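Local structure of nicotinate-nucleotide--dimethylbenzimidazole phosphoribosyltransferase (Thermus thermophilus HB8, 1WX1) at residues A[151-162]-A[245-254]. The protein probably catalyses transfer of the phosphoribosyl group from nicotinate mononucleotide to 5,6-dimethylbenzimidazole, yielding alpha-ribazole 5'-phosphate for cobalamin biosynthesis. Residues are numbered along the deposited sequence; the frame is centred on the assembly and turned at random.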
loop_
_atom_site.group_PDB
_atom_site.type_symbol
_atom_site.label_atom_id
_atom_site.label_comp_id
_atom_site.label_asym_id
_atom_site.label_seq_id
_atom_site.Cartn_x
_atom_site.Cartn_y
_atom_site.Cartn_z
ATOM N N ILE A 151 7.275 -22.756 2.528
ATOM C CA ILE A 151 8.497 -22.404 3.233
ATOM C C ILE A 151 9.705 -23.153 2.657
ATOM O O ILE A 151 10.759 -22.563 2.432
ATOM C CB ILE A 151 8.359 -22.721 4.743
ATOM C CG1 ILE A 151 7.215 -21.888 5.336
ATOM C CG2 ILE A 151 9.665 -22.414 5.475
ATOM C CD1 ILE A 151 6.776 -22.339 6.731
ATOM N N ALA A 152 9.547 -24.453 2.421
ATOM C CA ALA A 152 10.630 -25.262 1.872
ATOM C C ALA A 152 11.026 -24.751 0.489
ATOM O O ALA A 152 12.175 -24.880 0.071
ATOM C CB ALA A 152 10.203 -26.731 1.789
ATOM N N GLU A 153 10.076 -24.159 -0.223
ATOM C CA GLU A 153 10.370 -23.651 -1.551
ATOM C C GLU A 153 10.926 -22.228 -1.549
ATOM O O GLU A 153 11.128 -21.643 -2.606
ATOM C CB GLU A 153 9.130 -23.749 -2.436
ATOM C CG GLU A 153 8.519 -25.139 -2.413
ATOM C CD GLU A 153 7.868 -25.517 -3.718
ATOM O OE1 GLU A 153 7.152 -24.669 -4.293
ATOM O OE2 GLU A 153 8.065 -26.669 -4.163
ATOM N N GLY A 154 11.154 -21.664 -0.366
ATOM C CA GLY A 154 11.746 -20.337 -0.311
ATOM C C GLY A 154 10.965 -19.134 0.184
ATOM O O GLY A 154 11.466 -18.012 0.107
ATOM N N ALA A 155 9.758 -19.333 0.695
ATOM C CA ALA A 155 8.981 -18.197 1.178
ATOM C C ALA A 155 9.687 -17.518 2.358
ATOM O O ALA A 155 10.148 -18.192 3.281
ATOM C CB ALA A 155 7.585 -18.657 1.596
ATOM N N THR A 156 9.779 -16.189 2.318
ATOM C CA THR A 156 10.409 -15.427 3.399
ATOM C C THR A 156 9.345 -14.681 4.207
ATOM O O THR A 156 9.631 -14.077 5.240
ATOM C CB THR A 156 11.443 -14.429 2.861
ATOM O OG1 THR A 156 10.784 -13.424 2.089
ATOM C CG2 THR A 156 12.465 -15.153 1.981
ATOM N N LEU A 157 8.121 -14.702 3.701
ATOM C CA LEU A 157 6.974 -14.116 4.390
ATOM C C LEU A 157 5.802 -14.943 3.897
ATOM O O LEU A 157 5.778 -15.364 2.738
ATOM C CB LEU A 157 6.791 -12.625 4.086
ATOM C CG LEU A 157 6.653 -12.034 2.691
ATOM C CD1 LEU A 157 6.154 -10.606 2.836
ATOM C CD2 LEU A 157 7.988 -12.065 1.962
ATOM N N LEU A 158 4.841 -15.181 4.777
ATOM C CA LEU A 158 3.717 -16.044 4.455
ATOM C C LEU A 158 2.345 -15.444 4.715
ATOM O O LEU A 158 2.106 -14.823 5.750
ATOM C CB LEU A 158 3.870 -17.336 5.259
ATOM C CG LEU A 158 2.854 -18.458 5.075
ATOM C CD1 LEU A 158 2.962 -19.011 3.658
ATOM C CD2 LEU A 158 3.122 -19.546 6.110
ATOM N N ALA A 159 1.444 -15.635 3.760
ATOM C CA ALA A 159 0.082 -15.146 3.893
ATOM C C ALA A 159 -0.857 -16.312 3.633
ATOM O O ALA A 159 -0.459 -17.320 3.047
ATOM C CB ALA A 159 -0.180 -14.034 2.888
ATOM N N ALA A 160 -2.098 -16.185 4.090
ATOM C CA ALA A 160 -3.087 -17.222 3.852
ATOM C C ALA A 160 -4.212 -16.562 3.075
ATOM O O ALA A 160 -4.439 -15.352 3.193
ATOM C CB ALA A 160 -3.615 -17.791 5.173
ATOM N N GLY A 161 -4.890 -17.358 2.258
ATOM C CA GLY A 161 -6.007 -16.864 1.477
ATOM C C GLY A 161 -7.167 -17.824 1.673
ATOM O O GLY A 161 -6.963 -18.978 2.070
ATOM N N ASP A 162 -8.380 -17.363 1.390
ATOM C CA ASP A 162 -9.566 -18.194 1.549
ATOM C C ASP A 162 -10.415 -18.230 0.285
ATOM O O ASP A 162 -10.452 -17.275 -0.483
ATOM C CB ASP A 162 -10.452 -17.625 2.651
ATOM C CG ASP A 162 -11.044 -16.280 2.260
ATOM O OD1 ASP A 162 -10.262 -15.320 2.062
ATOM O OD2 ASP A 162 -12.285 -16.184 2.129
ATOM N N LEU A 245 8.646 -17.053 10.499
ATOM C CA LEU A 245 8.398 -16.095 9.426
ATOM C C LEU A 245 7.383 -15.009 9.739
ATOM O O LEU A 245 6.529 -15.173 10.611
ATOM C CB LEU A 245 7.896 -16.818 8.174
ATOM C CG LEU A 245 8.774 -17.824 7.442
ATOM C CD1 LEU A 245 8.056 -18.246 6.167
ATOM C CD2 LEU A 245 10.114 -17.197 7.105
ATOM N N PRO A 246 7.477 -13.872 9.032
ATOM C CA PRO A 246 6.513 -12.793 9.259
ATOM C C PRO A 246 5.245 -13.366 8.624
ATOM O O PRO A 246 5.318 -13.979 7.555
ATOM C CB PRO A 246 7.062 -11.636 8.425
ATOM C CG PRO A 246 8.519 -11.967 8.242
ATOM C CD PRO A 246 8.523 -13.457 8.081
ATOM N N LEU A 247 4.100 -13.179 9.268
ATOM C CA LEU A 247 2.838 -13.700 8.747
ATOM C C LEU A 247 1.912 -12.541 8.402
ATOM O O LEU A 247 1.749 -11.621 9.199
ATOM C CB LEU A 247 2.182 -14.599 9.799
ATOM C CG LEU A 247 3.128 -15.646 10.398
ATOM C CD1 LEU A 247 2.428 -16.381 11.531
ATOM C CD2 LEU A 247 3.580 -16.618 9.315
ATOM N N VAL A 248 1.293 -12.596 7.225
ATOM C CA VAL A 248 0.412 -11.520 6.789
ATOM C C VAL A 248 -1.057 -11.935 6.732
ATOM O O VAL A 248 -1.412 -12.952 6.127
ATOM C CB VAL A 248 0.832 -11.000 5.396
ATOM C CG1 VAL A 248 0.072 -9.722 5.066
ATOM C CG2 VAL A 248 2.338 -10.763 5.361
ATOM N N LEU A 249 -1.902 -11.134 7.368
ATOM C CA LEU A 249 -3.340 -11.390 7.407
ATOM C C LEU A 249 -4.040 -10.808 6.196
ATOM O O LEU A 249 -3.642 -9.759 5.682
ATOM C CB LEU A 249 -3.968 -10.754 8.654
ATOM C CG LEU A 249 -3.540 -11.262 10.028
ATOM C CD1 LEU A 249 -4.224 -10.421 11.105
ATOM C CD2 LEU A 249 -3.909 -12.735 10.171
ATOM N N ASP A 250 -5.081 -11.499 5.743
ATOM C CA ASP A 250 -5.882 -11.020 4.633
ATOM C C ASP A 250 -7.190 -10.483 5.221
ATOM O O ASP A 250 -7.168 -9.692 6.169
ATOM C CB ASP A 250 -6.168 -12.139 3.622
ATOM C CG ASP A 250 -6.883 -11.627 2.381
ATOM O OD1 ASP A 250 -6.510 -10.535 1.909
ATOM O OD2 ASP A 250 -7.806 -12.308 1.874
ATOM N N GLY A 251 -8.319 -10.942 4.689
ATOM C CA GLY A 251 -9.610 -10.460 5.152
ATOM C C GLY A 251 -10.263 -11.145 6.336
ATOM O O GLY A 251 -9.603 -11.793 7.140
ATOM N N PHE A 252 -11.586 -11.007 6.413
ATOM C CA PHE A 252 -12.398 -11.548 7.502
ATOM C C PHE A 252 -12.270 -13.061 7.741
ATOM O O PHE A 252 -11.970 -13.490 8.859
ATOM C CB PHE A 252 -13.868 -11.140 7.267
ATOM C CG PHE A 252 -14.797 -11.460 8.411
ATOM C CD1 PHE A 252 -15.950 -12.218 8.194
ATOM C CD2 PHE A 252 -14.543 -10.988 9.692
ATOM C CE1 PHE A 252 -16.837 -12.493 9.237
ATOM C CE2 PHE A 252 -15.424 -11.257 10.745
ATOM C CZ PHE A 252 -16.572 -12.014 10.516
ATOM N N PRO A 253 -12.492 -13.891 6.705
ATOM C CA PRO A 253 -12.376 -15.341 6.903
ATOM C C PRO A 253 -10.946 -15.761 7.251
ATOM O O PRO A 253 -10.729 -16.583 8.142
ATOM C CB PRO A 253 -12.846 -15.912 5.560
ATOM C CG PRO A 253 -13.815 -14.861 5.067
ATOM C CD PRO A 253 -13.058 -13.590 5.377
ATOM N N VAL A 254 -9.966 -15.193 6.556
ATOM C CA VAL A 254 -8.570 -15.531 6.839
ATOM C C VAL A 254 -8.195 -15.134 8.264
ATOM O O VAL A 254 -7.525 -15.879 8.975
ATOM C CB VAL A 254 -7.605 -14.839 5.837
ATOM C CG1 VAL A 254 -6.162 -14.908 6.353
ATOM C CG2 VAL A 254 -7.705 -15.534 4.474
HETATM O O HOH W 1 -10.107 -13.241 3.947
#
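Leu158 faces Leu247 in a parallel bridge between strands 157-162 and 247-249, whose short axes approach to 4.7 Å at 31°. Two bonds carry the pairing. Leu158 N donates to Pro246 O at 3.1 Å and almost straight, and Leu158 O receives Val248 N at 2.8 Å, the donor lying 21° out of the carbonyl plane. Beyond Ala159 the strands diverge, and the first turn of helix 252-264, with Gly251 at its N-cap position, packs against Ala160 and Asp162 instead.

At the start of the pairing, Leu245 fits against the turn after helix 133-152. Its CD1 lies 3.8 Å from Ile151 CG1, the two side chains running past each other in opposite directions, while CD2 meets Thr156 O. Farther along, both methyls of Val254 cover Ala160 O, a buried carbonyl oxygen with no polar partner in the model; CG2 is 3.5 Å away.

Asp162 closes the far end. With CG between the backbone N and the carbonyl carbon (chi1 67°), its carboxylate reaches the helix start, OD2 lying 3.5 Å from Pro253 CB. A water donates to Asp162 OD1 and, at 3.2 Å, to Asp250 OD2, and accepts from Val254 N, thereby linking two nearby acids to the first helical turn. Asn167 ND2 hydrogen-bonds OD2, and the backbone N of Glu304, the predicted proton acceptor, holds OD1; Gly305 N binds Asp250 OD2. An asparagine here has one acceptor oxygen fewer, and its NH2 would probably face Asn167 ND2 or Glu304 N, leaving that donor without its mate.

Strand 47-54 pairs with the other edge of 157-163, making this contact an interior step of the parallel sheet, with Asp162 near its C-terminal edge, where alpha/beta active sites usually lie. Helix 306-321 covers the Ala159 and Val248 face; helix 228-242 packs against Ala160 and Leu247.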